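Local coordinates for chorismate mutase (PDB 5TS9), which probably catalyses the rearrangement of chorismate to prephenate, at residues V43-I53 with S75-Y86. Numbering follows the deposited sequence. Where two conformers were deposited one is given.
Sequences VYDGQREAQVI and SDQVEANKEVQY
Lys82 NZ is gripped by two carboxylates, one from each side of the contact, and illustrates how a lysine can bridge neighbouring acids, although both glutamates also have a second conformer. It lies 2.9 Å from Glu49 OE1, reached on the syn side and 22° out of the carboxylate plane, and 3.0 Å from Glu79 OE2, which it meets from above the plane of that group. The two acid oxygens, Glu49 OE1 and Glu79 OE2, stand 4.4 Å apart, and Glu79 OE1 pairs with Arg164 of the second subunit. Lys82 gets there by bending at its third torsion (chi3 -68°), while the Glu49 chain runs extended to meet it from the opposite direction. Glu49 OE2 also takes a weak bond from Asp45 N, the backbone of the residue that N-caps helix 46-59.

Beyond this network, Val43 lies over one face of the Tyr86 ring, its CG1 3.8 Å from the ring centroid in a CH-pi contact. A water joins Tyr86 OH to Tyr44 N. At the other end, Ile53 CD1 reaches Val78 CG2 at 4.0 Å and also packs on Ser75, while Val52 touches Val78.

Segments 46-53 and 75-86 run roughly antiparallel, 141° between their N-to-C directions, joining two helices of the all-helical type II chorismate mutase fold. Lys36 of helix 16-39 bonds both Val43 O and Gln85 OE1, tying the loop to two helices. Helix 67-95 also packs on helix 16-39 through Gln85 and on helix 156-165 through Val84.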
ATOM      1  N   VAL A  43     -11.542  -0.513   7.311  1.00 22.34           N
ATOM      2  CA  VAL A  43     -10.855   0.300   6.306  1.00 20.03           C
ATOM      3  C   VAL A  43     -11.354  -0.052   4.913  1.00 26.11           C
ATOM      4  O   VAL A  43     -11.702   0.827   4.117  1.00 26.27           O
ATOM      5  CB  VAL A  43      -9.337   0.112   6.409  1.00 21.75           C
ATOM      6  CG1 VAL A  43      -8.611   0.796   5.219  1.00 18.99           C
ATOM      7  CG2 VAL A  43      -8.835   0.629   7.736  1.00 19.25           C
ATOM      8  N   TYR A  44     -11.381  -1.347   4.598  1.00 21.12           N
ATOM      9  CA  TYR A  44     -11.729  -1.800   3.260  1.00 22.29           C
ATOM     10  C   TYR A  44     -13.241  -1.877   3.090  1.00 22.39           C
ATOM     11  O   TYR A  44     -13.954  -2.371   3.965  1.00 25.13           O
ATOM     12  CB  TYR A  44     -11.098  -3.169   2.990  1.00 19.71           C
ATOM     13  CG  TYR A  44     -11.521  -3.785   1.673  1.00 26.34           C
ATOM     14  CD1 TYR A  44     -11.217  -3.173   0.461  1.00 27.04           C
ATOM     15  CD2 TYR A  44     -12.219  -4.976   1.644  1.00 31.16           C
ATOM     16  CE1 TYR A  44     -11.609  -3.736  -0.741  1.00 25.75           C
ATOM     17  CE2 TYR A  44     -12.614  -5.542   0.454  1.00 35.29           C
ATOM     18  CZ  TYR A  44     -12.299  -4.923  -0.732  1.00 29.79           C
ATOM     19  OH  TYR A  44     -12.694  -5.512  -1.909  1.00 28.75           O
ATOM     20  N   ASP A  45     -13.729  -1.379   1.953  1.00 29.13           N
ATOM     21  CA  ASP A  45     -15.141  -1.497   1.563  1.00 35.14           C
ATOM     22  C   ASP A  45     -15.144  -1.753   0.061  1.00 29.98           C
ATOM     23  O   ASP A  45     -15.027  -0.812  -0.732  1.00 23.39           O
ATOM     24  CB  ASP A  45     -15.940  -0.244   1.922  1.00 33.99           C
ATOM     25  CG  ASP A  45     -17.393  -0.293   1.427  1.00 43.27           C
ATOM     26  OD1 ASP A  45     -17.829  -1.302   0.825  1.00 39.84           O
ATOM     27  OD2 ASP A  45     -18.112   0.702   1.657  1.00 49.56           O
ATOM     28  N   GLY A  46     -15.298  -3.020  -0.319  1.00 31.60           N
ATOM     29  CA  GLY A  46     -15.168  -3.385  -1.720  1.00 27.91           C
ATOM     30  C   GLY A  46     -16.138  -2.650  -2.621  1.00 25.69           C
ATOM     31  O   GLY A  46     -15.766  -2.198  -3.707  1.00 27.17           O
ATOM     32  N   GLN A  47     -17.393  -2.524  -2.191  1.00 29.09           N
ATOM     33  CA  GLN A  47     -18.396  -1.899  -3.051  1.00 29.75           C
ATOM     34  C   GLN A  47     -18.075  -0.424  -3.256  1.00 32.23           C
ATOM     35  O   GLN A  47     -17.968   0.047  -4.395  1.00 29.73           O
ATOM     36  CB  GLN A  47     -19.797  -2.091  -2.464  1.00 30.30           C
ATOM     37  N   ARG A  48     -17.848   0.309  -2.163  1.00 27.77           N
ATOM     38  CA  ARG A  48     -17.528   1.728  -2.289  1.00 31.19           C
ATOM     39  C   ARG A  48     -16.254   1.958  -3.100  1.00 29.76           C
ATOM     40  O   ARG A  48     -16.210   2.867  -3.935  1.00 28.83           O
ATOM     41  CB  ARG A  48     -17.399   2.367  -0.909  1.00 37.04           C
ATOM     42  N   GLU A  49     -15.198   1.156  -2.873  1.00 24.82           N
ATOM     43  CA  GLU A  49     -13.977   1.335  -3.652  0.55 25.14           C
ATOM     44  C   GLU A  49     -14.222   1.095  -5.141  1.00 24.63           C
ATOM     45  O   GLU A  49     -13.624   1.763  -5.993  1.00 23.60           O
ATOM     46  CB  GLU A  49     -12.869   0.418  -3.129  0.55 25.12           C
ATOM     47  CG  GLU A  49     -12.248   0.890  -1.814  0.55 24.39           C
ATOM     48  CD  GLU A  49     -11.260  -0.105  -1.225  0.55 28.65           C
ATOM     49  OE1 GLU A  49     -10.493  -0.735  -1.987  0.55 27.60           O
ATOM     50  OE2 GLU A  49     -11.254  -0.261   0.014  0.55 27.74           O
ATOM     51  N   ALA A  50     -15.093   0.151  -5.481  1.00 29.84           N
ATOM     52  CA  ALA A  50     -15.295  -0.135  -6.895  1.00 24.94           C
ATOM     53  C   ALA A  50     -16.037   1.006  -7.581  1.00 30.09           C
ATOM     54  O   ALA A  50     -15.748   1.324  -8.747  1.00 24.38           O
ATOM     55  CB  ALA A  50     -16.031  -1.460  -7.058  1.00 24.39           C
ATOM     56  N   GLN A  51     -16.944   1.666  -6.851  1.00 26.75           N
ATOM     57  CA  GLN A  51     -17.659   2.818  -7.391  1.00 31.95           C
ATOM     58  C   GLN A  51     -16.736   4.018  -7.541  1.00 34.05           C
ATOM     59  O   GLN A  51     -16.848   4.773  -8.513  1.00 32.39           O
ATOM     60  CB  GLN A  51     -18.844   3.164  -6.497  1.00 36.40           C
ATOM     61  CG  GLN A  51     -19.820   4.096  -7.164  1.00 46.07           C
ATOM     62  CD  GLN A  51     -20.456   3.453  -8.377  1.00 53.97           C
ATOM     63  OE1 GLN A  51     -21.194   2.476  -8.253  1.00 52.19           O
ATOM     64  NE2 GLN A  51     -20.156   3.983  -9.559  1.00 57.84           N
ATOM     65  N   VAL A  52     -15.828   4.211  -6.578  1.00 30.14           N
ATOM     66  CA  VAL A  52     -14.796   5.241  -6.702  1.00 26.28           C
ATOM     67  C   VAL A  52     -14.012   5.044  -7.989  1.00 26.86           C
ATOM     68  O   VAL A  52     -13.784   5.984  -8.758  1.00 26.87           O
ATOM     69  CB  VAL A  52     -13.857   5.209  -5.481  1.00 21.44           C
ATOM     70  CG1 VAL A  52     -12.659   6.123  -5.714  1.00 22.76           C
ATOM     71  CG2 VAL A  52     -14.608   5.585  -4.203  1.00 24.76           C
ATOM     72  N   ILE A  53     -13.576   3.815  -8.238  1.00 23.85           N
ATOM     73  CA  ILE A  53     -12.728   3.586  -9.400  1.00 26.68           C
ATOM     74  C   ILE A  53     -13.543   3.681 -10.688  1.00 25.74           C
ATOM     75  O   ILE A  53     -13.081   4.244 -11.689  1.00 24.63           O
ATOM     76  CB  ILE A  53     -11.992   2.246  -9.243  1.00 28.96           C
ATOM     77  CG1 ILE A  53     -10.919   2.404  -8.151  1.00 29.28           C
ATOM     78  CG2 ILE A  53     -11.321   1.819 -10.551  1.00 29.65           C
ATOM     79  CD1 ILE A  53     -10.532   1.092  -7.465  1.00 30.21           C
ATOM     80  N   SER A  75      -7.016   3.368  -8.716  1.00 15.96           N
ATOM     81  CA  SER A  75      -6.702   2.206  -7.877  1.00 17.36           C
ATOM     82  C   SER A  75      -5.471   2.487  -7.038  1.00 17.17           C
ATOM     83  O   SER A  75      -5.450   2.204  -5.837  1.00 21.13           O
ATOM     84  CB  SER A  75      -6.469   0.946  -8.715  1.00 22.40           C
ATOM     85  OG  SER A  75      -7.524   0.721  -9.640  1.00 30.66           O
ATOM     86  N   ASP A  76      -4.449   3.090  -7.646  1.00 14.45           N
ATOM     87  CA  ASP A  76      -3.265   3.476  -6.881  1.00 13.76           C
ATOM     88  C   ASP A  76      -3.607   4.469  -5.777  1.00 13.30           C
ATOM     89  O   ASP A  76      -3.067   4.371  -4.674  1.00 13.47           O
ATOM     90  CB  ASP A  76      -2.197   4.053  -7.819  1.00 14.82           C
ATOM     91  CG  ASP A  76      -1.548   2.974  -8.696  1.00 19.48           C
ATOM     92  OD1 ASP A  76      -1.601   1.766  -8.307  1.00 16.15           O
ATOM     93  OD2 ASP A  76      -0.977   3.332  -9.753  1.00 21.86           O
ATOM     94  N   GLN A  77      -4.493   5.431  -6.059  1.00 16.02           N
ATOM     95  CA  GLN A  77      -4.883   6.408  -5.041  1.00 13.46           C
ATOM     96  C   GLN A  77      -5.590   5.749  -3.873  1.00 14.10           C
ATOM     97  O   GLN A  77      -5.368   6.134  -2.714  1.00 14.89           O
ATOM     98  CB  GLN A  77      -5.809   7.484  -5.623  1.00 14.16           C
ATOM     99  CG  GLN A  77      -5.255   8.305  -6.770  1.00 14.62           C
ATOM    100  CD  GLN A  77      -3.813   8.718  -6.573  1.00 17.74           C
ATOM    101  OE1 GLN A  77      -3.508   9.596  -5.764  1.00 22.49           O
ATOM    102  NE2 GLN A  77      -2.916   8.116  -7.346  1.00 14.30           N
ATOM    103  N   VAL A  78      -6.489   4.797  -4.148  1.00 13.57           N
ATOM    104  CA  VAL A  78      -7.224   4.224  -3.025  0.51 13.49           C
ATOM    105  C   VAL A  78      -6.328   3.290  -2.214  1.00 12.87           C
ATOM    106  O   VAL A  78      -6.437   3.248  -0.990  1.00 17.26           O
ATOM    107  CB  VAL A  78      -8.516   3.532  -3.496  0.51 18.50           C
ATOM    108  CG1 VAL A  78      -9.422   4.533  -4.178  0.51 20.31           C
ATOM    109  CG2 VAL A  78      -8.203   2.399  -4.427  0.51 14.52           C
ATOM    110  N   GLU A  79      -5.385   2.592  -2.850  1.00 12.74           N
ATOM    111  CA  GLU A  79      -4.460   1.745  -2.093  0.54 12.29           C
ATOM    112  C   GLU A  79      -3.515   2.577  -1.235  1.00 11.78           C
ATOM    113  O   GLU A  79      -3.180   2.186  -0.116  1.00 15.41           O
ATOM    114  CB  GLU A  79      -3.650   0.846  -3.035  0.54 12.47           C
ATOM    115  CG  GLU A  79      -4.476  -0.184  -3.777  0.54 18.77           C
ATOM    116  CD  GLU A  79      -5.140  -1.171  -2.846  0.54 18.23           C
ATOM    117  OE1 GLU A  79      -4.522  -1.540  -1.825  0.54 24.38           O
ATOM    118  OE2 GLU A  79      -6.279  -1.578  -3.125  0.54 16.14           O
ATOM    119  N   ALA A  80      -3.040   3.716  -1.748  1.00 11.80           N
ATOM    120  CA  ALA A  80      -2.175   4.545  -0.912  1.00 11.92           C
ATOM    121  C   ALA A  80      -2.957   5.076   0.287  1.00 14.87           C
ATOM    122  O   ALA A  80      -2.439   5.143   1.408  1.00 12.07           O
ATOM    123  CB  ALA A  80      -1.593   5.700  -1.729  1.00 11.73           C
ATOM    124  N   ASN A  81      -4.216   5.429   0.062  1.00 11.79           N
ATOM    125  CA  ASN A  81      -5.055   5.928   1.147  1.00 14.43           C
ATOM    126  C   ASN A  81      -5.267   4.855   2.214  1.00 19.02           C
ATOM    127  O   ASN A  81      -5.156   5.127   3.414  1.00 21.09           O
ATOM    128  CB  ASN A  81      -6.380   6.419   0.561  1.00 12.56           C
ATOM    129  CG  ASN A  81      -6.934   7.626   1.308  1.00 17.93           C
ATOM    130  OD1 ASN A  81      -7.578   7.482   2.349  1.00 16.57           O
ATOM    131  ND2 ASN A  81      -6.677   8.814   0.786  1.00 16.92           N
ATOM    132  N   LYS A  82      -5.563   3.622   1.799  1.00 13.56           N
ATOM    133  CA  LYS A  82      -5.687   2.536   2.775  1.00 15.19           C
ATOM    134  C   LYS A  82      -4.368   2.268   3.502  1.00 13.41           C
ATOM    135  O   LYS A  82      -4.374   1.971   4.695  1.00 16.29           O
ATOM    136  CB  LYS A  82      -6.199   1.264   2.091  1.00 15.54           C
ATOM    137  CG  LYS A  82      -7.564   1.474   1.399  1.00 19.27           C
ATOM    138  CD  LYS A  82      -8.194   0.167   0.920  1.00 19.56           C
ATOM    139  CE  LYS A  82      -7.393  -0.427  -0.220  1.00 15.04           C
ATOM    140  NZ  LYS A  82      -8.072  -1.689  -0.726  1.00 21.11           N
ATOM    141  N   GLU A  83      -3.227   2.356   2.805  1.00 15.00           N
ATOM    142  CA  GLU A  83      -1.925   2.201   3.462  0.52 14.99           C
ATOM    143  C   GLU A  83      -1.804   3.116   4.675  1.00 15.26           C
ATOM    144  O   GLU A  83      -1.372   2.700   5.760  1.00 15.69           O
ATOM    145  CB  GLU A  83      -0.806   2.504   2.461  0.52 10.93           C
ATOM    146  CG  GLU A  83       0.584   2.516   3.049  0.52 12.33           C
ATOM    147  CD  GLU A  83       1.684   2.670   1.992  0.52 17.14           C
ATOM    148  OE1 GLU A  83       2.870   2.603   2.354  0.52 11.28           O
ATOM    149  OE2 GLU A  83       1.369   2.855   0.798  0.52 15.00           O
ATOM    150  N   VAL A  84      -2.170   4.379   4.500  1.00 11.53           N
ATOM    151  CA  VAL A  84      -2.112   5.320   5.611  1.00 11.31           C
ATOM    152  C   VAL A  84      -3.131   4.933   6.679  1.00 11.56           C
ATOM    153  O   VAL A  84      -2.807   4.875   7.866  1.00 15.69           O
ATOM    154  CB  VAL A  84      -2.333   6.756   5.107  1.00 13.69           C
ATOM    155  CG1 VAL A  84      -2.446   7.738   6.274  1.00 11.93           C
ATOM    156  CG2 VAL A  84      -1.172   7.166   4.199  1.00 14.31           C
ATOM    157  N   GLN A  85      -4.366   4.635   6.271  1.00 11.73           N
ATOM    158  CA  GLN A  85      -5.409   4.341   7.248  1.00 14.84           C
ATOM    159  C   GLN A  85      -5.040   3.136   8.113  1.00 17.52           C
ATOM    160  O   GLN A  85      -5.201   3.169   9.336  1.00 13.81           O
ATOM    161  CB  GLN A  85      -6.751   4.086   6.561  1.00 15.63           C
ATOM    162  CG  GLN A  85      -7.371   5.280   5.868  1.00 12.85           C
ATOM    163  CD  GLN A  85      -8.676   4.910   5.192  1.00 21.53           C
ATOM    164  OE1 GLN A  85      -9.538   4.260   5.798  1.00 20.37           O
ATOM    165  NE2 GLN A  85      -8.840   5.328   3.934  1.00 17.49           N
ATOM    166  N   TYR A  86      -4.590   2.045   7.492  1.00 15.08           N
ATOM    167  CA  TYR A  86      -4.263   0.858   8.281  1.00 13.82           C
ATOM    168  C   TYR A  86      -3.138   1.156   9.271  1.00 14.76           C
ATOM    169  O   TYR A  86      -3.161   0.679  10.410  1.00 12.33           O
ATOM    170  CB  TYR A  86      -3.851  -0.301   7.373  1.00 14.90           C
ATOM    171  CG  TYR A  86      -4.978  -1.053   6.706  1.00 13.66           C
ATOM    172  CD1 TYR A  86      -5.983  -1.673   7.463  1.00 14.83           C
ATOM    173  CD2 TYR A  86      -5.014  -1.185   5.324  1.00 12.07           C
ATOM    174  CE1 TYR A  86      -7.005  -2.394   6.845  1.00 15.02           C
ATOM    175  CE2 TYR A  86      -6.023  -1.886   4.694  1.00 14.11           C
ATOM    176  CZ  TYR A  86      -7.022  -2.499   5.463  1.00 15.39           C
ATOM    177  OH  TYR A  86      -8.049  -3.182   4.839  1.00 15.87           O
TER
HETATM  178  O   HOH W   1     -10.314  -3.636   6.234  1.00 21.14           O